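Local coordinates for protein phosphatase Slingshot homolog 2 (Homo sapiens, PDB 2NT2), which dephosphorylates and activates the actin-depolymerizing factor cofilin, the chain here being the dual-specificity catalytic domain of this protein-tyrosine phosphatase family member, at residues N21-D24 / L25-G29; N128-F131 / M132-E136; I100-A103 / M104-G108; N35-R38 / E39-N42. The protein carries 1 engineered substitution. All coordinates share one frame; numbering follows the deposited sequence.

All four contacts are local, made by residues close in sequence, yet they sit in different surroundings. Contact 1 lies at the surface, a short helix capped at both ends with a salt bridge along it. Contacts 2 and 3 lie on helices 129-143 and 94-107, which pack against each other: Leu135 of contact 2 rests on Ile100 and Ala101 of contact 3. The first is a capped helix start with polar side chains turned to the loop before helix 67-79, the second a helix end, buried along one side and exposed at Tyr107 and Gly108, rich in apolar and aromatic groups. Contact 4 has no helix; side-chain and water bonds shape a loop beside the catalytic position Ser88, an engineered residue.

Contact 1 of 4, residues N21-D24 / L25-G29; sequences NLED and LQNRG
Asp24 and Arg28, one helical turn apart, are joined by a salt bridge that can be traced along the arginine. Arg28 CB and CG pass the backbone carbonyl of Asp24, CG at 3.1 Å from Asp24 O. The chain then runs out extended from CG, and CD comes up to the carboxylate before NE closes on Asp24 OD2 at 2.8 Å. This bond is bent, 133° at the hydrogen; it lies on the syn side of the carboxylate, though tilted out of its plane, and almost in the guanidinium plane. Asp24 reaches it because its CG stands anti to the backbone N (chi1 -173°). In the backbone, Arg28 N also donates to Asp24 O at 3.0 Å. At the start of helix 22-27, Asn21 is the N-cap, its OD1 accepting from Asp24 N at 3.0 Å, with the donor above the carbonyl plane. The other end closes in a Schellman motif, Gly29 taking positive phi and its N bonding to Gln26 O at 3.0 Å. Leu25 turns inward onto Ile33 of strand 30-35, while Asp24 and Arg28 both touch Pro4. Asp24 thus serves the short helix twice, its amide held by the cap and its carboxylate by an arginine whose charge it probably offsets.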
ATOM      1  N   ASN A  21      -4.684 -10.166  11.956  1.00 22.21           N
ATOM      2  CA  ASN A  21      -3.779 -10.895  12.852  1.00 22.79           C
ATOM      3  C   ASN A  21      -3.069  -9.946  13.808  1.00 17.99           C
ATOM      4  O   ASN A  21      -1.920  -9.584  13.575  1.00 20.28           O
ATOM      5  CB  ASN A  21      -2.781 -11.696  12.026  1.00 27.64           C
ATOM      6  CG  ASN A  21      -1.859 -12.575  12.837  1.00 31.37           C
ATOM      7  OD1 ASN A  21      -1.546 -12.288  13.989  1.00 25.62           O
ATOM      8  ND2 ASN A  21      -1.386 -13.652  12.222  1.00 43.96           N
ATOM      9  N   LEU A  22      -3.752  -9.548  14.871  1.00 18.84           N
ATOM     10  CA  LEU A  22      -3.328  -8.476  15.763  1.00 26.25           C
ATOM     11  C   LEU A  22      -1.920  -8.681  16.310  1.00 29.21           C
ATOM     12  O   LEU A  22      -1.056  -7.812  16.190  1.00 19.17           O
ATOM     13  CB  LEU A  22      -4.323  -8.323  16.912  1.00 31.75           C
ATOM     14  CG  LEU A  22      -3.954  -7.431  18.093  1.00 34.23           C
ATOM     15  CD1 LEU A  22      -3.555  -6.037  17.643  1.00 27.25           C
ATOM     16  CD2 LEU A  22      -5.115  -7.340  19.078  1.00 28.20           C
ATOM     17  N   GLU A  23      -1.707  -9.836  16.928  1.00 24.96           N
ATOM     18  CA  GLU A  23      -0.427 -10.161  17.543  1.00 27.06           C
ATOM     19  C   GLU A  23       0.699 -10.051  16.522  1.00 24.15           C
ATOM     20  O   GLU A  23       1.784  -9.565  16.833  1.00 21.65           O
ATOM     21  CB  GLU A  23      -0.481 -11.565  18.129  1.00 37.59           C
ATOM     22  CG  GLU A  23      -0.198 -11.745  19.593  1.00 53.41           C
ATOM     23  CD  GLU A  23      -0.570 -10.592  20.495  1.00 62.13           C
ATOM     24  OE1 GLU A  23       0.262  -9.659  20.642  1.00 70.60           O
ATOM     25  OE2 GLU A  23      -1.681 -10.589  21.067  1.00 59.33           O
ATOM     26  N   ASP A  24       0.454 -10.506  15.289  1.00 19.13           N
ATOM     27  CA  ASP A  24       1.507 -10.416  14.282  1.00 20.68           C
ATOM     28  C   ASP A  24       1.912  -8.956  14.054  1.00 20.89           C
ATOM     29  O   ASP A  24       3.091  -8.621  14.029  1.00 24.06           O
ATOM     30  CB  ASP A  24       1.068 -11.030  12.953  1.00 17.34           C
ATOM     31  CG  ASP A  24       2.223 -11.074  11.966  1.00 19.51           C
ATOM     32  OD1 ASP A  24       3.031 -12.024  12.042  1.00 20.52           O
ATOM     33  OD2 ASP A  24       2.341 -10.169  11.113  1.00 36.79           O
ATOM     34  N   LEU A  25       0.905  -8.117  13.899  1.00 22.58           N
ATOM     35  CA  LEU A  25       1.011  -6.692  13.662  1.00 28.47           C
ATOM     36  C   LEU A  25       1.723  -5.983  14.811  1.00 31.05           C
ATOM     37  O   LEU A  25       2.656  -5.206  14.604  1.00 20.65           O
ATOM     38  CB  LEU A  25      -0.388  -6.082  13.481  1.00 22.14           C
ATOM     39  CG  LEU A  25      -1.095  -6.436  12.170  1.00 20.27           C
ATOM     40  CD1 LEU A  25      -2.397  -5.675  12.017  1.00 18.18           C
ATOM     41  CD2 LEU A  25      -0.167  -6.171  10.992  1.00 20.45           C
ATOM     42  N   GLN A  26       1.256  -6.264  16.025  1.00 31.93           N
ATOM     43  CA  GLN A  26       1.844  -5.652  17.213  1.00 34.16           C
ATOM     44  C   GLN A  26       3.326  -5.991  17.312  1.00 26.87           C
ATOM     45  O   GLN A  26       4.167  -5.121  17.529  1.00 36.19           O
ATOM     46  CB  GLN A  26       1.093  -6.105  18.466  1.00 41.55           C
ATOM     47  CG  GLN A  26       1.244  -5.158  19.642  1.00 48.21           C
ATOM     48  CD  GLN A  26       0.169  -5.344  20.695  1.00 46.38           C
ATOM     49  OE1 GLN A  26       0.244  -6.260  21.514  1.00 47.19           O
ATOM     50  NE2 GLN A  26      -0.830  -4.468  20.687  1.00 27.43           N
ATOM     51  N   ASN A  27       3.650  -7.266  17.125  1.00 24.57           N
ATOM     52  CA  ASN A  27       5.020  -7.749  17.216  1.00 33.69           C
ATOM     53  C   ASN A  27       5.925  -7.114  16.165  1.00 29.96           C
ATOM     54  O   ASN A  27       7.106  -6.866  16.407  1.00 25.41           O
ATOM     55  CB  ASN A  27       5.066  -9.272  17.081  1.00 40.47           C
ATOM     56  CG  ASN A  27       4.460  -9.976  18.279  1.00 47.05           C
ATOM     57  OD1 ASN A  27       4.132  -9.354  19.287  1.00 43.43           O
ATOM     58  ND2 ASN A  27       4.296 -11.288  18.159  1.00 44.74           N
ATOM     59  N   ARG A  28       5.372  -6.860  14.981  1.00 24.99           N
ATOM     60  CA  ARG A  28       6.168  -6.266  13.914  1.00 20.26           C
ATOM     61  C   ARG A  28       6.320  -4.765  14.106  1.00 16.61           C
ATOM     62  O   ARG A  28       7.023  -4.112  13.335  1.00 20.93           O
ATOM     63  CB  ARG A  28       5.551  -6.567  12.548  1.00 17.63           C
ATOM     64  CG  ARG A  28       5.536  -8.047  12.211  1.00 20.68           C
ATOM     65  CD  ARG A  28       4.795  -8.301  10.905  1.00 23.63           C
ATOM     66  NE  ARG A  28       4.996  -9.652  10.403  1.00 30.37           N
ATOM     67  CZ  ARG A  28       6.082 -10.054   9.754  1.00 35.77           C
ATOM     68  NH1 ARG A  28       7.069  -9.193   9.532  1.00 51.78           N
ATOM     69  NH2 ARG A  28       6.188 -11.304   9.326  1.00 20.53           N
ATOM     70  N   GLY A  29       5.667  -4.217  15.116  1.00 18.25           N
ATOM     71  CA  GLY A  29       5.757  -2.810  15.447  1.00 22.21           C
ATOM     72  C   GLY A  29       4.863  -1.923  14.602  1.00 24.61           C
ATOM     73  O   GLY A  29       5.150  -0.737  14.416  1.00 30.92           O
TER

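Contact 2 of 4, residues N128-F131 / M132-E136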
ATOM      1  N   ASN A 128      -3.813  -4.711 -11.176  1.00 13.77           N
ATOM      2  CA  ASN A 128      -4.718  -4.980 -12.303  1.00 19.13           C
ATOM      3  C   ASN A 128      -4.356  -4.064 -13.468  1.00 20.17           C
ATOM      4  O   ASN A 128      -3.775  -2.990 -13.269  1.00 16.95           O
ATOM      5  CB  ASN A 128      -6.158  -4.900 -11.859  1.00 20.86           C
ATOM      6  CG  ASN A 128      -6.874  -3.581 -11.877  1.00 27.03           C
ATOM      7  OD1 ASN A 128      -6.672  -2.697 -12.709  1.00 32.44           O
ATOM      8  ND2 ASN A 128      -7.805  -3.418 -10.930  1.00 31.72           N
ATOM      9  N   PRO A 129      -4.664  -4.491 -14.691  1.00 19.44           N
ATOM     10  CA  PRO A 129      -4.167  -3.827 -15.899  1.00 19.04           C
ATOM     11  C   PRO A 129      -4.441  -2.329 -15.905  1.00 21.24           C
ATOM     12  O   PRO A 129      -3.603  -1.546 -16.367  1.00 17.24           O
ATOM     13  CB  PRO A 129      -4.964  -4.495 -17.024  1.00 23.73           C
ATOM     14  CG  PRO A 129      -5.302  -5.844 -16.479  1.00 23.08           C
ATOM     15  CD  PRO A 129      -5.533  -5.641 -15.010  1.00 17.90           C
ATOM     16  N   SER A 130      -5.605  -1.928 -15.394  1.00 19.09           N
ATOM     17  CA  SER A 130      -5.914  -0.507 -15.238  1.00 18.10           C
ATOM     18  C   SER A 130      -5.030   0.127 -14.175  1.00 18.19           C
ATOM     19  O   SER A 130      -4.607   1.280 -14.282  1.00 19.53           O
ATOM     20  CB  SER A 130      -7.387  -0.308 -14.888  1.00 15.13           C
ATOM     21  OG  SER A 130      -7.646   1.012 -14.451  1.00 22.34           O
ATOM     22  N   PHE A 131      -4.700  -0.634 -13.130  1.00 19.17           N
ATOM     23  CA  PHE A 131      -3.799  -0.068 -12.122  1.00 20.83           C
ATOM     24  C   PHE A 131      -2.410   0.103 -12.718  1.00 21.57           C
ATOM     25  O   PHE A 131      -1.702   1.064 -12.425  1.00 18.84           O
ATOM     26  CB  PHE A 131      -3.771  -0.937 -10.870  1.00 14.42           C
ATOM     27  CG  PHE A 131      -5.065  -0.846 -10.061  1.00 15.33           C
ATOM     28  CD1 PHE A 131      -5.265  -1.656  -8.951  1.00  9.51           C
ATOM     29  CD2 PHE A 131      -6.055   0.050 -10.426  1.00 12.83           C
ATOM     30  CE1 PHE A 131      -6.438  -1.567  -8.229  1.00 10.90           C
ATOM     31  CE2 PHE A 131      -7.230   0.145  -9.707  1.00 12.35           C
ATOM     32  CZ  PHE A 131      -7.417  -0.666  -8.600  1.00 10.83           C
ATOM     33  N   MET A 132      -2.041  -0.824 -13.606  1.00 17.88           N
ATOM     34  CA  MET A 132      -0.744  -0.694 -14.272  1.00 15.48           C
ATOM     35  C   MET A 132      -0.680   0.547 -15.148  1.00 14.77           C
ATOM     36  O   MET A 132       0.302   1.288 -15.121  1.00 14.13           O
ATOM     37  CB  MET A 132      -0.415  -1.947 -15.080  1.00 21.55           C
ATOM     38  CG  MET A 132      -0.303  -3.221 -14.263  1.00 21.53           C
ATOM     39  SD  MET A 132       1.355  -3.503 -13.612  1.00 41.47           S
ATOM     40  CE  MET A 132       1.488  -2.216 -12.388  1.00 71.20           C
ATOM     41  N   ARG A 133      -1.727   0.783 -15.930  1.00 19.24           N
ATOM     42  CA  ARG A 133      -1.787   1.973 -16.775  1.00 20.90           C
ATOM     43  C   ARG A 133      -1.590   3.232 -15.936  1.00 17.75           C
ATOM     44  O   ARG A 133      -0.906   4.170 -16.341  1.00 23.68           O
ATOM     45  CB  ARG A 133      -3.123   2.025 -17.511  1.00 28.45           C
ATOM     46  CG  ARG A 133      -3.069   2.720 -18.863  1.00 34.69           C
ATOM     47  CD  ARG A 133      -3.939   3.966 -18.877  1.00 36.51           C
ATOM     48  NE  ARG A 133      -4.956   3.945 -19.918  1.00 46.93           N
ATOM     49  CZ  ARG A 133      -4.879   4.550 -21.098  1.00 53.74           C
ATOM     50  NH1 ARG A 133      -3.798   5.252 -21.415  1.00 61.98           N
ATOM     51  NH2 ARG A 133      -5.881   4.447 -21.962  1.00 47.66           N
ATOM     52  N   GLN A 134      -2.206   3.236 -14.756  1.00 14.24           N
ATOM     53  CA  GLN A 134      -2.193   4.422 -13.909  1.00 17.53           C
ATOM     54  C   GLN A 134      -0.833   4.693 -13.290  1.00 15.40           C
ATOM     55  O   GLN A 134      -0.452   5.850 -13.111  1.00 23.05           O
ATOM     56  CB  GLN A 134      -3.254   4.290 -12.808  1.00 17.37           C
ATOM     57  CG  GLN A 134      -4.662   4.571 -13.306  1.00 12.73           C
ATOM     58  CD  GLN A 134      -5.729   3.903 -12.464  1.00 14.53           C
ATOM     59  OE1 GLN A 134      -5.861   4.171 -11.268  1.00 18.97           O
ATOM     60  NE2 GLN A 134      -6.499   3.035 -13.101  1.00 16.63           N
ATOM     61  N   LEU A 135      -0.095   3.641 -12.970  1.00 15.02           N
ATOM     62  CA  LEU A 135       1.256   3.784 -12.435  1.00 17.65           C
ATOM     63  C   LEU A 135       2.193   4.387 -13.476  1.00 21.09           C
ATOM     64  O   LEU A 135       3.032   5.220 -13.142  1.00 18.14           O
ATOM     65  CB  LEU A 135       1.791   2.437 -11.941  1.00 15.51           C
ATOM     66  CG  LEU A 135       1.215   1.938 -10.610  1.00 15.21           C
ATOM     67  CD1 LEU A 135       1.484   0.449 -10.443  1.00 14.59           C
ATOM     68  CD2 LEU A 135       1.770   2.721  -9.435  1.00  7.27           C
ATOM     69  N   GLU A 136       2.015   3.975 -14.728  1.00 25.88           N
ATOM     70  CA  GLU A 136       2.690   4.575 -15.868  1.00 23.96           C
ATOM     71  C   GLU A 136       2.334   6.057 -15.981  1.00 19.77           C
ATOM     72  O   GLU A 136       3.187   6.898 -16.248  1.00 18.27           O
ATOM     73  CB  GLU A 136       2.289   3.893 -17.171  1.00 26.55           C
ATOM     74  CG  GLU A 136       2.952   2.567 -17.464  1.00 31.46           C
ATOM     75  CD  GLU A 136       2.292   1.862 -18.644  1.00 31.88           C
ATOM     76  OE1 GLU A 136       1.629   2.555 -19.451  1.00 25.07           O
ATOM     77  OE2 GLU A 136       2.438   0.622 -18.732  1.00 25.39           O
TER
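Ser130 and Gln134 meet one turn apart at the start of helix 129-143, where backbone bonds, a side-chain cap, polar side-chain ends and an aromatic ring come together. The backbone bonds are those of a regular alpha-helix: Met132 N donates to Asn128 O at 2.8 Å, and Arg133, Gln134 and Leu135 follow in the same i to i-4 pattern. The cap is Asn128, whose OD1 accepts from Phe131 N at 2.9 Å, the donor standing 43° out of the carbonyl plane. Its other amide atom, ND2, lies 3.4 Å above the plane of the Phe131 ring, over the ring centre, and is hydrogen-bonded to Asp57 OD1.

Among the polar side chains, Gln134 NE2 comes to 2.7 Å from Ser130 OG, but the angle is poor for a hydrogen bond. Each has its partner elsewhere: Ser130 OG bonds to Glu59 O, NE2 to Thr61 O, and Gln134 OE1 to Leu63 N. The Gln134 chain, extended beyond CG, runs beside Phe131 in the same direction, bringing NE2 to the ring edge at 4.0 Å from CD2, with amide and ring planes 84° apart. Apolar contacts are made by Leu135, on helix 94-107, and Met132, on Tyr115. The side chain of Phe131 lies about 8 Å from that of the engineered Ser88. Gln134 and Ser130 thus bind the backbone of the 59-63 loop from the helix, with both ends of the glutamine amide satisfied, while the cap amide is held at OD1 by Phe131 N and at ND2 by Asp57, with ND2 over the ring.

Contact 3 of 4, residues I100-A103 / M104-G108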
ATOM      1  N   ILE A 100       3.810   0.535  -4.756  1.00 16.41           N
ATOM      2  CA  ILE A 100       4.748   0.843  -5.832  1.00 15.85           C
ATOM      3  C   ILE A 100       4.806   2.350  -6.081  1.00 13.59           C
ATOM      4  O   ILE A 100       5.885   2.910  -6.256  1.00 17.93           O
ATOM      5  CB  ILE A 100       4.400   0.109  -7.136  1.00 20.90           C
ATOM      6  CG1 ILE A 100       4.647  -1.396  -7.106  1.00 19.91           C
ATOM      7  CG2 ILE A 100       5.151   0.745  -8.301  1.00 15.19           C
ATOM      8  CD1 ILE A 100       3.598  -2.238  -7.798  1.00 14.58           C
ATOM      9  N   ALA A 101       3.645   2.991  -6.101  1.00 12.01           N
ATOM     10  CA  ALA A 101       3.520   4.422  -6.300  1.00 12.40           C
ATOM     11  C   ALA A 101       4.231   5.202  -5.204  1.00 16.81           C
ATOM     12  O   ALA A 101       4.900   6.195  -5.476  1.00 14.43           O
ATOM     13  CB  ALA A 101       2.054   4.836  -6.346  1.00  6.22           C
ATOM     14  N   TYR A 102       4.071   4.773  -3.952  1.00 13.25           N
ATOM     15  CA  TYR A 102       4.731   5.495  -2.864  1.00 14.82           C
ATOM     16  C   TYR A 102       6.250   5.493  -3.052  1.00 15.86           C
ATOM     17  O   TYR A 102       6.902   6.520  -2.877  1.00 17.84           O
ATOM     18  CB  TYR A 102       4.365   4.889  -1.512  1.00 14.30           C
ATOM     19  CG  TYR A 102       5.174   5.449  -0.361  1.00 21.60           C
ATOM     20  CD1 TYR A 102       4.890   6.706   0.159  1.00 15.62           C
ATOM     21  CD2 TYR A 102       6.216   4.729   0.203  1.00 25.84           C
ATOM     22  CE1 TYR A 102       5.620   7.231   1.207  1.00 19.07           C
ATOM     23  CE2 TYR A 102       6.953   5.245   1.254  1.00 28.88           C
ATOM     24  CZ  TYR A 102       6.651   6.496   1.753  1.00 23.83           C
ATOM     25  OH  TYR A 102       7.387   7.005   2.801  1.00 21.80           O
ATOM     26  N   ALA A 103       6.805   4.344  -3.412  1.00 15.81           N
ATOM     27  CA  ALA A 103       8.239   4.196  -3.636  1.00 13.75           C
ATOM     28  C   ALA A 103       8.732   5.078  -4.775  1.00 15.19           C
ATOM     29  O   ALA A 103       9.792   5.709  -4.681  1.00 26.51           O
ATOM     30  CB  ALA A 103       8.588   2.739  -3.892  1.00 14.63           C
ATOM     31  N   MET A 104       7.964   5.157  -5.858  1.00 15.79           N
ATOM     32  CA  MET A 104       8.291   6.066  -6.958  1.00 13.89           C
ATOM     33  C   MET A 104       8.386   7.502  -6.445  1.00 17.13           C
ATOM     34  O   MET A 104       9.368   8.208  -6.647  1.00 13.24           O
ATOM     35  CB  MET A 104       7.214   6.005  -8.039  1.00 17.79           C
ATOM     36  CG  MET A 104       7.243   4.780  -8.927  1.00 15.99           C
ATOM     37  SD  MET A 104       5.737   4.570  -9.899  1.00 21.35           S
ATOM     38  CE  MET A 104       5.825   5.970 -11.003  1.00 18.44           C
ATOM     39  N   LYS A 105       7.322   7.916  -5.762  1.00 16.07           N
ATOM     40  CA  LYS A 105       7.266   9.257  -5.196  1.00 22.46           C
ATOM     41  C   LYS A 105       8.358   9.491  -4.156  1.00 27.50           C
ATOM     42  O   LYS A 105       9.119  10.456  -4.239  1.00 36.28           O
ATOM     43  CB  LYS A 105       5.895   9.505  -4.557  1.00 17.36           C
ATOM     44  CG  LYS A 105       5.695  10.962  -4.157  1.00 22.33           C
ATOM     45  CD  LYS A 105       4.234  11.375  -4.237  1.00 20.46           C
ATOM     46  CE  LYS A 105       3.980  12.595  -3.358  1.00 23.10           C
ATOM     47  NZ  LYS A 105       4.938  13.695  -3.671  1.00 26.98           N
ATOM     48  N   GLU A 106       8.423   8.604  -3.171  1.00 25.55           N
ATOM     49  CA  GLU A 106       9.279   8.764  -2.005  1.00 20.06           C
ATOM     50  C   GLU A 106      10.757   8.706  -2.346  1.00 22.47           C
ATOM     51  O   GLU A 106      11.520   9.601  -1.961  1.00 23.70           O
ATOM     52  CB  GLU A 106       8.928   7.707  -0.954  1.00 22.03           C
ATOM     53  CG  GLU A 106       9.742   7.731   0.319  1.00 25.10           C
ATOM     54  CD  GLU A 106       9.682   9.041   1.070  1.00 27.15           C
ATOM     55  OE1 GLU A 106       8.624   9.421   1.607  1.00 25.43           O
ATOM     56  OE2 GLU A 106      10.733   9.721   1.132  1.00 35.13           O
ATOM     57  N   TYR A 107      11.202   7.663  -3.056  1.00 24.71           N
ATOM     58  CA  TYR A 107      12.639   7.550  -3.311  1.00 23.70           C
ATOM     59  C   TYR A 107      12.996   7.967  -4.730  1.00 27.16           C
ATOM     60  O   TYR A 107      14.162   7.907  -5.123  1.00 34.71           O
ATOM     61  CB  TYR A 107      13.131   6.132  -2.995  1.00 26.15           C
ATOM     62  CG  TYR A 107      12.707   5.686  -1.605  1.00 24.69           C
ATOM     63  CD1 TYR A 107      11.910   4.563  -1.435  1.00 26.53           C
ATOM     64  CD2 TYR A 107      13.091   6.388  -0.468  1.00 23.47           C
ATOM     65  CE1 TYR A 107      11.521   4.158  -0.170  1.00 24.62           C
ATOM     66  CE2 TYR A 107      12.705   5.989   0.797  1.00 28.72           C
ATOM     67  CZ  TYR A 107      11.916   4.864   0.941  1.00 29.02           C
ATOM     68  OH  TYR A 107      11.525   4.458   2.195  1.00 26.34           O
ATOM     69  N   GLY A 108      11.987   8.403  -5.477  1.00 30.54           N
ATOM     70  CA  GLY A 108      12.143   8.884  -6.835  1.00 30.99           C
ATOM     71  C   GLY A 108      12.563   7.784  -7.793  1.00 32.71           C
ATOM     72  O   GLY A 108      13.345   7.997  -8.720  1.00 31.66           O
TER
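Along the backbone the amides of Met104, Lys105, Glu106 and Tyr107 each donate to the carbonyl four residues earlier, in the alpha-helical pattern, and Gly108 follows with positive phi. The main side-chain meeting is that of Tyr102 with Glu106. Glu106 CB sits over one face of the phenol ring, 3.9 Å from its centroid and only 15° off the normal, a CH-pi contact. From there the glutamate bends at chi2, so that the chain lies along the ring in the same direction; CG stands 3.5 Å from Tyr102 OH and OE1 3.0 Å from it. The ring is in place for this because its CG is anti to the backbone N (chi1 171°). Ring and carboxylate planes are 55° apart. Tyr102 OH is hydrogen-bonded to His10 NE2, and Glu106 OE1 has a long, weak ion pair with Lys78.

Glu106 CG also lies 3.5 Å above the plane of the Tyr107 ring, toward its rim, so that CB lies on one tyrosine ring and CG on the other. On another side of the helix, Ile100 CG2 approaches Met104 SD at 4.2 Å as the two chains cross; Ile100 goes on to pack on helix 111-121. Lys105 reaches Tyr71 in a cation-pi contact, while Ala101 meets Leu135 and Tyr138 of helix 129-143. Helix 94-107 thus packs against helices 67-79, 111-121 and 129-143, the place held in dual-specificity phosphatases by the central helix that follows the signature phosphate-binding loop.

Contact 4 of 4, residues N35-R38 / E39-N42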
ATOM      1  N   ASN A  35      -5.703   0.666   4.717  1.00 16.39           N
ATOM      2  CA  ASN A  35      -6.683  -0.272   4.203  1.00 15.45           C
ATOM      3  C   ASN A  35      -7.240   0.217   2.868  1.00 14.19           C
ATOM      4  O   ASN A  35      -8.133   1.060   2.845  1.00 14.53           O
ATOM      5  CB  ASN A  35      -7.802  -0.426   5.235  1.00 14.46           C
ATOM      6  CG  ASN A  35      -8.812  -1.483   4.855  1.00 12.03           C
ATOM      7  OD1 ASN A  35      -8.851  -1.916   3.705  1.00 13.86           O
ATOM      8  ND2 ASN A  35      -9.618  -1.884   5.833  1.00 14.60           N
ATOM      9  N   VAL A  36      -6.696  -0.306   1.781  1.00 16.80           N
ATOM     10  CA  VAL A  36      -7.026   0.090   0.423  1.00 12.29           C
ATOM     11  C   VAL A  36      -8.181  -0.730  -0.138  1.00 18.39           C
ATOM     12  O   VAL A  36      -8.076  -1.349  -1.202  1.00 21.40           O
ATOM     13  CB  VAL A  36      -5.804  -0.067  -0.510  1.00 10.79           C
ATOM     14  CG1 VAL A  36      -6.007   0.739  -1.787  1.00  8.96           C
ATOM     15  CG2 VAL A  36      -4.535   0.378   0.193  1.00 11.31           C
ATOM     16  N   THR A  37      -9.284  -0.787   0.605  1.00 13.72           N
ATOM     17  CA  THR A  37     -10.457  -1.538   0.195  1.00 12.02           C
ATOM     18  C   THR A  37     -11.737  -0.771   0.540  1.00 13.21           C
ATOM     19  O   THR A  37     -11.720   0.101   1.408  1.00 10.36           O
ATOM     20  CB  THR A  37     -10.577  -2.928   0.843  1.00 14.79           C
ATOM     21  OG1 THR A  37     -11.247  -2.810   2.111  1.00 13.39           O
ATOM     22  CG2 THR A  37      -9.237  -3.587   1.108  1.00  8.72           C
ATOM     23  N   ARG A  38     -12.814  -1.155  -0.126  1.00 17.48           N
ATOM     24  CA  ARG A  38     -14.157  -0.728   0.232  1.00 21.71           C
ATOM     25  C   ARG A  38     -14.837  -1.778   1.117  1.00 20.19           C
ATOM     26  O   ARG A  38     -15.592  -1.415   2.021  1.00 23.07           O
ATOM     27  CB  ARG A  38     -15.013  -0.496  -1.016  1.00 27.73           C
ATOM     28  CG  ARG A  38     -16.477  -0.211  -0.688  1.00 31.50           C
ATOM     29  CD  ARG A  38     -16.780   1.277  -0.762  1.00 37.18           C
ATOM     30  NE  ARG A  38     -17.249   1.807   0.514  1.00 46.16           N
ATOM     31  CZ  ARG A  38     -17.267   3.081   0.862  1.00 46.25           C
ATOM     32  NH1 ARG A  38     -16.837   4.019   0.029  1.00 55.50           N
ATOM     33  NH2 ARG A  38     -17.715   3.429   2.060  1.00 49.68           N
ATOM     34  N   GLU A  39     -14.557  -3.041   0.836  1.00 14.85           N
ATOM     35  CA  GLU A  39     -15.260  -4.189   1.379  1.00 25.24           C
ATOM     36  C   GLU A  39     -14.627  -4.828   2.603  1.00 27.20           C
ATOM     37  O   GLU A  39     -15.221  -5.662   3.292  1.00 18.61           O
ATOM     38  CB  GLU A  39     -15.388  -5.239   0.256  1.00 25.62           C
ATOM     39  CG  GLU A  39     -14.121  -6.031  -0.012  1.00 20.85           C
ATOM     40  CD  GLU A  39     -13.205  -5.400  -1.038  1.00 25.03           C
ATOM     41  OE1 GLU A  39     -12.437  -6.138  -1.697  1.00 36.37           O
ATOM     42  OE2 GLU A  39     -13.222  -4.164  -1.209  1.00 19.25           O
ATOM     43  N   ILE A  40     -13.375  -4.495   2.927  1.00 26.09           N
ATOM     44  CA  ILE A  40     -12.784  -5.110   4.119  1.00 19.67           C
ATOM     45  C   ILE A  40     -12.807  -4.119   5.277  1.00 21.31           C
ATOM     46  O   ILE A  40     -12.593  -2.925   5.091  1.00 13.87           O
ATOM     47  CB  ILE A  40     -11.353  -5.605   3.876  1.00 16.06           C
ATOM     48  CG1 ILE A  40     -11.282  -6.808   2.921  1.00 20.41           C
ATOM     49  CG2 ILE A  40     -10.639  -5.945   5.168  1.00  6.82           C
ATOM     50  CD1 ILE A  40     -10.991  -6.357   1.507  1.00 27.49           C
ATOM     51  N   ASP A  41     -13.078  -4.641   6.464  1.00 19.46           N
ATOM     52  CA  ASP A  41     -13.202  -3.841   7.667  1.00 21.39           C
ATOM     53  C   ASP A  41     -11.855  -3.451   8.269  1.00 19.96           C
ATOM     54  O   ASP A  41     -10.833  -4.068   7.981  1.00 19.18           O
ATOM     55  CB  ASP A  41     -14.030  -4.623   8.704  1.00 19.81           C
ATOM     56  CG  ASP A  41     -15.410  -4.952   8.159  1.00 31.05           C
ATOM     57  OD1 ASP A  41     -15.787  -6.143   8.138  1.00 56.54           O
ATOM     58  OD2 ASP A  41     -16.119  -4.021   7.726  1.00 23.95           O
ATOM     59  N   ASN A  42     -11.911  -2.425   9.105  1.00 20.54           N
ATOM     60  CA  ASN A  42     -10.924  -2.040  10.089  1.00 21.45           C
ATOM     61  C   ASN A  42     -11.102  -2.915  11.337  1.00 21.83           C
ATOM     62  O   ASN A  42     -11.951  -2.636  12.183  1.00 18.92           O
ATOM     63  CB  ASN A  42     -11.065  -0.576  10.492  1.00 23.56           C
ATOM     64  CG  ASN A  42     -10.724   0.417   9.406  1.00 26.64           C
ATOM     65  OD1 ASN A  42     -10.835   1.627   9.622  1.00 30.00           O
ATOM     66  ND2 ASN A  42     -10.296  -0.080   8.251  1.00 14.08           N
TER
HETATM   67  O   HOH W   1     -12.350  -0.821   3.800  1.00 18.04           O
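With chi1 of 86°, Thr37 places OG1 between its backbone N and carbonyl carbon, facing Ile40, while Asn35, its CG anti to the backbone N (chi1 -175°), extends its amide toward the same residue. Thr37 OG1 accepts from Ile40 N at 2.8 Å, and Asn35 ND2 donates to Ile40 O at 3.2 Å from well above the carbonyl plane. A water bridges Thr37 and Ile40: it donates to Thr37 O and to Ile40 O, 2.5 Å from the latter, and also bonds to Thr37 OG1. Ile40 is therefore gripped at both its amide and its carbonyl. The side chains of Thr37 and Ile40 cross at about a right angle, and Thr37 CG2 to Ile40 CD1, at 3.3 Å, is tighter than usual. The side chain of Thr37 is about 4 Å from that of the engineered Ser88. Glu39 folds back so that OE2 accepts a weak bond from Arg38 N, while its OE1 forms a salt bridge with Arg94. Val36 centres an inverse gamma turn as the chain leaves strand 30-35. The loop lies at that strand's C-terminal end: Asn35 bonds through its backbone to His51 and Ile53, Asn42 ND2 to Asn52 of strand 49-52, and Val36 packs on helix 94-107.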